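Local coordinates for putative iron-uptake ABC transport system,periplasmic iron-binding protein (Campylobacter jejuni, PDB 3E13), which binds ferric iron and probably hands it to an ABC transporter for uptake into the cell, at residues 76-81 with 253-258; 96-101 with 273-278. All blocks are in the same frame, centred on the assembly; numbering follows the deposited sequence.

Interaction 1: 76-81 with 253-258; sequences VSSKYL and FMEFML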
ATOM      1  N   VAL A  76     -21.327  -4.290  -2.422  1.00 10.23           N
ATOM      2  CA  VAL A  76     -21.974  -3.243  -1.664  1.00 11.54           C
ATOM      3  C   VAL A  76     -22.326  -2.133  -2.608  1.00 10.96           C
ATOM      4  O   VAL A  76     -21.469  -1.634  -3.304  1.00 10.52           O
ATOM      5  CB  VAL A  76     -21.083  -2.731  -0.503  1.00 10.89           C
ATOM      6  CG1 VAL A  76     -21.659  -1.514   0.214  1.00 14.06           C
ATOM      7  CG2 VAL A  76     -20.842  -3.852   0.503  1.00 12.49           C
ATOM      8  N   SER A  77     -23.616  -1.780  -2.651  1.00 11.37           N
ATOM      9  CA  SER A  77     -24.108  -0.668  -3.486  1.00 10.69           C
ATOM     10  C   SER A  77     -24.456   0.490  -2.560  1.00 11.36           C
ATOM     11  O   SER A  77     -25.523   0.494  -1.932  1.00 12.16           O
ATOM     12  CB  SER A  77     -25.329  -1.050  -4.332  1.00 12.84           C
ATOM     13  OG  SER A  77     -25.706   0.026  -5.184  1.00 16.39           O
ATOM     14  N   SER A  78     -23.548   1.483  -2.487  1.00 10.02           N
ATOM     15  CA  SER A  78     -23.656   2.588  -1.543  1.00  9.65           C
ATOM     16  C   SER A  78     -23.566   3.884  -2.336  1.00 10.06           C
ATOM     17  O   SER A  78     -22.550   4.156  -3.038  1.00 10.97           O
ATOM     18  CB  SER A  78     -22.470   2.538  -0.592  1.00 11.74           C
ATOM     19  OG  SER A  78     -22.318   3.778   0.080  1.00 11.68           O
ATOM     20  N   LYS A  79     -24.584   4.718  -2.228  1.00  9.59           N
ATOM     21  CA  LYS A  79     -24.493   6.029  -2.866  1.00 10.78           C
ATOM     22  C   LYS A  79     -23.356   6.871  -2.298  1.00  9.93           C
ATOM     23  O   LYS A  79     -22.744   7.700  -3.024  1.00 10.32           O
ATOM     24  CB  LYS A  79     -25.785   6.818  -2.756  1.00 11.70           C
ATOM     25  CG  LYS A  79     -26.942   6.330  -3.603  1.00 11.09           C
ATOM     26  CD  LYS A  79     -28.144   7.208  -3.461  1.00 12.35           C
ATOM     27  CE  LYS A  79     -29.225   6.890  -4.480  1.00 14.36           C
ATOM     28  NZ  LYS A  79     -30.410   7.847  -4.293  1.00 14.58           N
ATOM     29  N   TYR A  80     -23.095   6.676  -1.016  1.00 10.68           N
ATOM     30  CA  TYR A  80     -22.069   7.414  -0.314  1.00 10.58           C
ATOM     31  C   TYR A  80     -20.695   7.063  -0.902  1.00  9.33           C
ATOM     32  O   TYR A  80     -19.923   7.955  -1.294  1.00  8.79           O
ATOM     33  CB  TYR A  80     -22.117   7.159   1.186  1.00  9.85           C
ATOM     34  CG  TYR A  80     -21.289   8.150   1.956  1.00  8.36           C
ATOM     35  CD1 TYR A  80     -19.965   7.868   2.330  1.00  9.60           C
ATOM     36  CD2 TYR A  80     -21.782   9.420   2.273  1.00  7.90           C
ATOM     37  CE1 TYR A  80     -19.183   8.782   2.967  1.00  9.41           C
ATOM     38  CE2 TYR A  80     -21.007  10.310   2.957  1.00  8.36           C
ATOM     39  CZ  TYR A  80     -19.692  10.028   3.257  1.00  8.89           C
ATOM     40  OH  TYR A  80     -18.920  10.903   3.950  1.00  9.96           O
ATOM     41  N   LEU A  81     -20.390   5.758  -0.987  1.00  8.89           N
ATOM     42  CA  LEU A  81     -19.107   5.345  -1.530  1.00 10.00           C
ATOM     43  C   LEU A  81     -18.942   5.759  -2.999  1.00 10.07           C
ATOM     44  O   LEU A  81     -17.833   6.130  -3.428  1.00  9.76           O
ATOM     45  CB  LEU A  81     -18.926   3.814  -1.378  1.00 10.10           C
ATOM     46  CG  LEU A  81     -18.905   3.225   0.018  1.00  9.98           C
ATOM     47  CD1 LEU A  81     -18.779   1.709  -0.062  1.00 11.95           C
ATOM     48  CD2 LEU A  81     -17.689   3.781   0.862  1.00 12.87           C
ATOM     49  N   PHE A 253     -19.501   0.984   8.397  1.00 10.10           N
ATOM     50  CA  PHE A 253     -18.075   1.137   8.603  1.00  9.48           C
ATOM     51  C   PHE A 253     -17.365   1.570   7.319  1.00  9.27           C
ATOM     52  O   PHE A 253     -16.478   2.434   7.371  1.00  9.37           O
ATOM     53  CB  PHE A 253     -17.413  -0.156   9.181  1.00  9.70           C
ATOM     54  CG  PHE A 253     -16.021   0.057   9.572  1.00 10.32           C
ATOM     55  CD1 PHE A 253     -15.694   0.617  10.791  1.00  9.09           C
ATOM     56  CD2 PHE A 253     -14.994  -0.246   8.690  1.00 11.65           C
ATOM     57  CE1 PHE A 253     -14.355   0.879  11.133  1.00 10.60           C
ATOM     58  CE2 PHE A 253     -13.675  -0.002   9.028  1.00 11.61           C
ATOM     59  CZ  PHE A 253     -13.368   0.559  10.239  1.00  9.36           C
ATOM     60  N   MET A 254     -17.723   0.949   6.192  1.00  9.32           N
ATOM     61  CA  MET A 254     -17.120   1.258   4.901  1.00  9.38           C
ATOM     62  C   MET A 254     -17.386   2.764   4.589  1.00  9.76           C
ATOM     63  O   MET A 254     -16.452   3.494   4.226  1.00  8.28           O
ATOM     64  CB  MET A 254     -17.698   0.319   3.845  1.00  9.28           C
ATOM     65  CG  MET A 254     -17.201  -1.105   4.002  1.00 11.13           C
ATOM     66  SD  MET A 254     -18.111  -2.277   3.028  1.00 11.61           S
ATOM     67  CE  MET A 254     -17.427  -1.991   1.419  1.00 10.49           C
ATOM     68  N   GLU A 255     -18.629   3.203   4.805  1.00  8.70           N
ATOM     69  CA  GLU A 255     -18.973   4.608   4.568  1.00  9.49           C
ATOM     70  C   GLU A 255     -18.233   5.529   5.524  1.00  9.33           C
ATOM     71  O   GLU A 255     -17.757   6.600   5.111  1.00 10.72           O
ATOM     72  CB  GLU A 255     -20.490   4.810   4.628  1.00  9.80           C
ATOM     73  CG  GLU A 255     -21.208   4.120   3.480  1.00 10.15           C
ATOM     74  CD  GLU A 255     -22.709   4.232   3.509  1.00 13.50           C
ATOM     75  OE1 GLU A 255     -23.298   4.784   4.514  1.00 16.62           O
ATOM     76  OE2 GLU A 255     -23.331   3.843   2.499  1.00 12.73           O
ATOM     77  N   PHE A 256     -18.111   5.121   6.772  1.00  9.96           N
ATOM     78  CA  PHE A 256     -17.414   5.902   7.778  1.00  9.86           C
ATOM     79  C   PHE A 256     -15.943   6.137   7.363  1.00  9.57           C
ATOM     80  O   PHE A 256     -15.382   7.214   7.581  1.00 10.28           O
ATOM     81  CB  PHE A 256     -17.516   5.151   9.108  1.00  9.78           C
ATOM     82  CG  PHE A 256     -16.933   5.877  10.282  1.00 11.38           C
ATOM     83  CD1 PHE A 256     -17.580   6.981  10.824  1.00 14.48           C
ATOM     84  CD2 PHE A 256     -15.743   5.453  10.862  1.00 12.45           C
ATOM     85  CE1 PHE A 256     -17.063   7.642  11.953  1.00 14.21           C
ATOM     86  CE2 PHE A 256     -15.218   6.142  11.993  1.00 13.58           C
ATOM     87  CZ  PHE A 256     -15.891   7.234  12.500  1.00 14.58           C
ATOM     88  N   MET A 257     -15.320   5.151   6.728  1.00  8.49           N
ATOM     89  CA  MET A 257     -13.929   5.297   6.291  1.00  9.76           C
ATOM     90  C   MET A 257     -13.766   6.379   5.217  1.00  9.28           C
ATOM     91  O   MET A 257     -12.672   6.920   5.081  1.00  9.38           O
ATOM     92  CB  MET A 257     -13.382   3.993   5.753  1.00  9.10           C
ATOM     93  CG  MET A 257     -13.151   2.881   6.803  1.00 11.24           C
ATOM     94  SD  MET A 257     -12.221   3.382   8.214  1.00 11.43           S
ATOM     95  CE  MET A 257     -10.719   3.842   7.435  1.00 12.24           C
ATOM     96  N   LEU A 258     -14.827   6.721   4.502  1.00  8.85           N
ATOM     97  CA  LEU A 258     -14.783   7.805   3.498  1.00  8.84           C
ATOM     98  C   LEU A 258     -15.357   9.100   4.022  1.00  9.37           C
ATOM     99  O   LEU A 258     -15.534  10.044   3.245  1.00  8.94           O
ATOM    100  CB  LEU A 258     -15.460   7.363   2.178  1.00 10.62           C
ATOM    101  CG  LEU A 258     -14.592   6.690   1.125  1.00 11.39           C
ATOM    102  CD1 LEU A 258     -13.579   7.648   0.534  1.00 13.87           C
ATOM    103  CD2 LEU A 258     -13.947   5.438   1.706  1.00 10.73           C
TER
HETATM  104  O   HOH W   1     -25.196   5.544   1.008  1.00 16.05           O
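Leu81 presses into a hollow on the helix 247-257 side, lined by Met254, Glu255 and Leu258. This is helix-to-helix packing in a periplasmic solute-binding fold: the N-capped start of helix 79-84 meets the last turn of helix 247-257. The CD2 branch of Leu81 is the main bump. It lies 3.6 Å from Met254 O and 4.2 Å from Leu258 CD2. Its CD1 branch turns to the methyl of Met254.

Next to Leu81, Val76 and Met254 reach toward each other, tip to tip. The Met254 chain bends at its end (chi3 77°). This places CE at 4.0 Å from Val76 CG2. Phe97 and Met240 from neighbouring strands also pack against this apolar pair.

Tyr80 meets Glu255 obliquely; the ring and carboxylate planes are 44° apart. Tyr80 CE1 sits 4.1 Å from Leu258 CB. Leu258 O is at the ring edge, and Phe84 and Pro260 also touch this tyrosine.

Glu255 fills the notch in front of the cap. Its extended chain brings the carboxylate to the start of helix 79-84, where the helix dipole would probably favour its negative charge. Two donors grip OE2: Ser78 OG, at 2.6 Å, and a water that also accepts from Tyr80 N. Ser78 thus serves both sides of the contact. Its OG donates to Glu255 OE2, on the anti side of the carboxylate, and accepts the capping bond from Leu81 N at 3.0 Å, with an N-H...O angle of 175°.

Interaction 2: 96-101 with 273-278; sequences WFAITK and FPIRND
Ala98 meets Ile275 first, its CB 3.6 Å from Ile275 CD1. Ala98 O is buried by the contact and has no partner in the model. The CB of Ile99 points away from 273-278, and its side chain packs on Ile238. Its backbone takes over: with Ile275 CG1 anti to the carbonyl carbon of Ile275 (chi1 -65°), this branch rests 3.3 Å from Ile99 C. Gln263 braces both segments: NE2 donates a hydrogen bond to Ile99 O, and OE1 accepts one from Ile275 N.

Ile99 and Thr100 both face Ser236, which makes a classic beta bulge where the chain turns a corner. Strand 97-109 pairs with strand 233-241 and continues past the bulge, consistent with the antiparallel hinge sheet of this two-lobed binding fold.

The CB of Thr100 points away overall, though it touches Phe273 O. OG1 is hydrogen-bonded to Glu272 OE2. The side chain is about 7 Å from that of Tyr12, an iron ligand. Thr100 CA lies 3.4 Å from Phe273 O.

Lys101 closes an antiparallel hydrogen-bonded pair with Phe273. Lys101 N donates to Phe273 O at 2.9 Å, nearly straight at 169° and in the carbonyl plane. Phe273 N returns a bond to Lys101 O at 3.0 Å. The two side chains leave on the same face, CB to CB 4.0 Å apart. The ring of Phe273 turns its edge to Lys101 O. The Lys101 chain crosses Ile275 at about a right angle, with CG 3.8 Å from Ile275 CD1. Beyond that it bends at chi3, and NZ forms a salt bridge with Glu293.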
ATOM      1  N   TRP A  96     -14.867  -4.148  -3.806  1.00  9.38           N
ATOM      2  CA  TRP A  96     -13.742  -3.555  -3.080  1.00  7.69           C
ATOM      3  C   TRP A  96     -13.709  -2.070  -3.389  1.00  7.05           C
ATOM      4  O   TRP A  96     -14.151  -1.674  -4.437  1.00  7.47           O
ATOM      5  CB  TRP A  96     -12.382  -4.202  -3.376  1.00  9.21           C
ATOM      6  CG  TRP A  96     -11.976  -4.231  -4.790  1.00  6.89           C
ATOM      7  CD1 TRP A  96     -12.068  -5.289  -5.617  1.00 10.87           C
ATOM      8  CD2 TRP A  96     -11.426  -3.150  -5.572  1.00 11.38           C
ATOM      9  NE1 TRP A  96     -11.620  -4.954  -6.873  1.00 12.66           N
ATOM     10  CE2 TRP A  96     -11.228  -3.640  -6.877  1.00 10.73           C
ATOM     11  CE3 TRP A  96     -11.068  -1.829  -5.296  1.00 12.33           C
ATOM     12  CZ2 TRP A  96     -10.721  -2.852  -7.904  1.00 12.01           C
ATOM     13  CZ3 TRP A  96     -10.561  -1.048  -6.312  1.00 11.87           C
ATOM     14  CH2 TRP A  96     -10.388  -1.558  -7.594  1.00  9.94           C
ATOM     15  N   PHE A  97     -13.168  -1.309  -2.450  1.00  7.43           N
ATOM     16  CA  PHE A  97     -13.266   0.188  -2.492  1.00  7.24           C
ATOM     17  C   PHE A  97     -12.007   0.773  -1.857  1.00  8.17           C
ATOM     18  O   PHE A  97     -11.603   0.355  -0.761  1.00  8.56           O
ATOM     19  CB  PHE A  97     -14.446   0.642  -1.675  1.00  7.58           C
ATOM     20  CG  PHE A  97     -15.747   0.118  -2.191  1.00  7.48           C
ATOM     21  CD1 PHE A  97     -16.203  -1.122  -1.738  1.00  8.03           C
ATOM     22  CD2 PHE A  97     -16.515   0.839  -3.085  1.00  7.72           C
ATOM     23  CE1 PHE A  97     -17.393  -1.679  -2.248  1.00 11.87           C
ATOM     24  CE2 PHE A  97     -17.758   0.302  -3.531  1.00  8.81           C
ATOM     25  CZ  PHE A  97     -18.154  -0.972  -3.130  1.00 10.29           C
ATOM     26  N   ALA A  98     -11.363   1.744  -2.501  1.00  8.48           N
ATOM     27  CA  ALA A  98     -10.157   2.330  -1.921  1.00  8.14           C
ATOM     28  C   ALA A  98     -10.561   3.260  -0.772  1.00  8.65           C
ATOM     29  O   ALA A  98     -11.606   3.983  -0.870  1.00  9.03           O
ATOM     30  CB  ALA A  98      -9.403   3.138  -2.943  1.00  8.93           C
ATOM     31  N   ILE A  99      -9.748   3.288   0.264  1.00  8.11           N
ATOM     32  CA  ILE A  99      -9.873   4.256   1.369  1.00  8.65           C
ATOM     33  C   ILE A  99      -8.732   5.290   1.356  1.00  8.85           C
ATOM     34  O   ILE A  99      -8.894   6.383   1.902  1.00  8.59           O
ATOM     35  CB  ILE A  99     -10.000   3.591   2.740  1.00  9.09           C
ATOM     36  CG1 ILE A  99      -8.780   2.763   3.112  1.00  9.06           C
ATOM     37  CG2 ILE A  99     -11.217   2.733   2.753  1.00  8.76           C
ATOM     38  CD1 ILE A  99      -8.738   2.400   4.597  1.00 12.37           C
ATOM     39  N   THR A 100      -7.587   4.964   0.769  1.00  8.15           N
ATOM     40  CA  THR A 100      -6.464   5.888   0.589  1.00  8.87           C
ATOM     41  C   THR A 100      -5.686   5.532  -0.657  1.00  9.28           C
ATOM     42  O   THR A 100      -5.788   4.413  -1.173  1.00  8.96           O
ATOM     43  CB  THR A 100      -5.441   5.846   1.746  1.00  9.60           C
ATOM     44  OG1 THR A 100      -4.814   4.558   1.762  1.00  7.98           O
ATOM     45  CG2 THR A 100      -6.018   6.039   3.076  1.00 10.42           C
ATOM     46  N   LYS A 101      -4.834   6.466  -1.094  1.00  8.54           N
ATOM     47  CA  LYS A 101      -3.792   6.214  -2.050  1.00  8.54           C
ATOM     48  C   LYS A 101      -2.426   6.384  -1.376  1.00  7.58           C
ATOM     49  O   LYS A 101      -2.262   7.119  -0.386  1.00  8.70           O
ATOM     50  CB  LYS A 101      -3.848   7.192  -3.258  1.00  8.25           C
ATOM     51  CG  LYS A 101      -5.029   6.951  -4.158  1.00 10.68           C
ATOM     52  CD  LYS A 101      -5.405   8.232  -4.974  1.00 15.74           C
ATOM     53  CE  LYS A 101      -4.427   8.480  -6.103  1.00 21.21           C
ATOM     54  NZ  LYS A 101      -4.705   9.831  -6.793  1.00 22.77           N
ATOM     55  N   PHE A 273      -2.488   9.656   1.172  1.00  8.95           N
ATOM     56  CA  PHE A 273      -3.303  10.556   0.318  1.00  7.99           C
ATOM     57  C   PHE A 273      -4.766  10.174   0.468  1.00  8.84           C
ATOM     58  O   PHE A 273      -5.147   9.010   0.266  1.00  8.37           O
ATOM     59  CB  PHE A 273      -2.893  10.461  -1.160  1.00  7.60           C
ATOM     60  CG  PHE A 273      -1.445  10.782  -1.428  1.00  8.29           C
ATOM     61  CD1 PHE A 273      -0.582   9.801  -1.822  1.00  8.66           C
ATOM     62  CD2 PHE A 273      -0.984  12.086  -1.372  1.00 10.31           C
ATOM     63  CE1 PHE A 273       0.777  10.113  -2.067  1.00 10.48           C
ATOM     64  CE2 PHE A 273       0.363  12.381  -1.615  1.00  9.86           C
ATOM     65  CZ  PHE A 273       1.208  11.383  -1.974  1.00  8.91           C
ATOM     66  N   PRO A 274      -5.646  11.134   0.760  1.00  8.60           N
ATOM     67  CA  PRO A 274      -7.088  10.837   0.804  1.00  8.68           C
ATOM     68  C   PRO A 274      -7.639  10.433  -0.540  1.00  8.15           C
ATOM     69  O   PRO A 274      -7.146  10.875  -1.598  1.00  9.69           O
ATOM     70  CB  PRO A 274      -7.722  12.172   1.187  1.00 11.12           C
ATOM     71  CG  PRO A 274      -6.719  13.194   0.739  1.00 13.63           C
ATOM     72  CD  PRO A 274      -5.370  12.570   0.961  1.00  8.88           C
ATOM     73  N   ILE A 275      -8.724   9.665  -0.515  1.00  9.33           N
ATOM     74  CA  ILE A 275      -9.490   9.404  -1.732  1.00  9.17           C
ATOM     75  C   ILE A 275     -10.382  10.595  -2.052  1.00 10.00           C
ATOM     76  O   ILE A 275     -10.504  10.968  -3.213  1.00 11.88           O
ATOM     77  CB  ILE A 275     -10.315   8.131  -1.563  1.00 10.03           C
ATOM     78  CG1 ILE A 275      -9.360   6.968  -1.418  1.00 10.37           C
ATOM     79  CG2 ILE A 275     -11.306   7.932  -2.719  1.00 11.59           C
ATOM     80  CD1 ILE A 275      -8.536   6.622  -2.607  1.00 11.77           C
ATOM     81  N   ARG A 276     -10.982  11.195  -1.048  1.00 11.41           N
ATOM     82  CA  ARG A 276     -11.888  12.313  -1.299  1.00 11.88           C
ATOM     83  C   ARG A 276     -11.118  13.472  -1.855  1.00 12.00           C
ATOM     84  O   ARG A 276      -9.995  13.771  -1.398  1.00 11.50           O
ATOM     85  CB  ARG A 276     -12.550  12.767  -0.002  1.00 12.39           C
ATOM     86  CG  ARG A 276     -13.474  11.843   0.674  1.00 12.23           C
ATOM     87  CD  ARG A 276     -14.043  12.414   1.944  1.00 10.33           C
ATOM     88  NE  ARG A 276     -14.947  13.552   1.666  1.00 10.49           N
ATOM     89  CZ  ARG A 276     -16.265  13.582   1.893  1.00 11.53           C
ATOM     90  NH1 ARG A 276     -16.909  12.540   2.396  1.00 11.27           N
ATOM     91  NH2 ARG A 276     -16.934  14.714   1.606  1.00  9.88           N
ATOM     92  N   ASN A 277     -11.780  14.205  -2.775  1.00 11.85           N
ATOM     93  CA  ASN A 277     -11.171  15.340  -3.415  1.00 12.05           C
ATOM     94  C   ASN A 277     -11.425  16.674  -2.725  1.00 12.02           C
ATOM     95  O   ASN A 277     -11.008  17.730  -3.237  1.00 14.33           O
ATOM     96  CB  ASN A 277     -11.521  15.443  -4.897  1.00 11.61           C
ATOM     97  CG  ASN A 277     -12.983  15.821  -5.167  1.00 13.48           C
ATOM     98  OD1 ASN A 277     -13.757  16.140  -4.271  1.00 16.08           O
ATOM     99  ND2 ASN A 277     -13.357  15.771  -6.447  1.00 17.95           N
ATOM    100  N   ASP A 278     -12.029  16.633  -1.558  1.00 10.20           N
ATOM    101  CA  ASP A 278     -12.317  17.823  -0.752  1.00 10.49           C
ATOM    102  C   ASP A 278     -11.640  17.822   0.642  1.00 10.30           C
ATOM    103  O   ASP A 278     -12.028  18.558   1.547  1.00 11.29           O
ATOM    104  CB  ASP A 278     -13.838  18.001  -0.643  1.00 10.41           C
ATOM    105  CG  ASP A 278     -14.493  16.915   0.146  1.00 12.44           C
ATOM    106  OD1 ASP A 278     -15.712  17.005   0.402  1.00 11.82           O
ATOM    107  OD2 ASP A 278     -13.818  15.948   0.561  1.00 11.25           O
TER

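How the interactions relate
The centres of the two interactions are 11 Å apart, on the same side of the chain's centre. Their segments alternate in sequence: 76-81, 96-101, 253-258, 273-278. Two distant parts of the chain are therefore joined twice. Strands 97-109 and 273-274 pair in the mixed sheet, and helices 79-84 and 247-257 meet beside it, both packing on Phe97. The contacts also touch directly. Arg276 NH1 lies 3.0 Å from Leu258 O, a probable hydrogen bond, and Phe97 CZ lies 3.4 Å from Val76 O. Interaction 1 lies away from the iron site. Interaction 2 is nearer the metal, the Thr100 side chain being about 9 Å from the ferric ion.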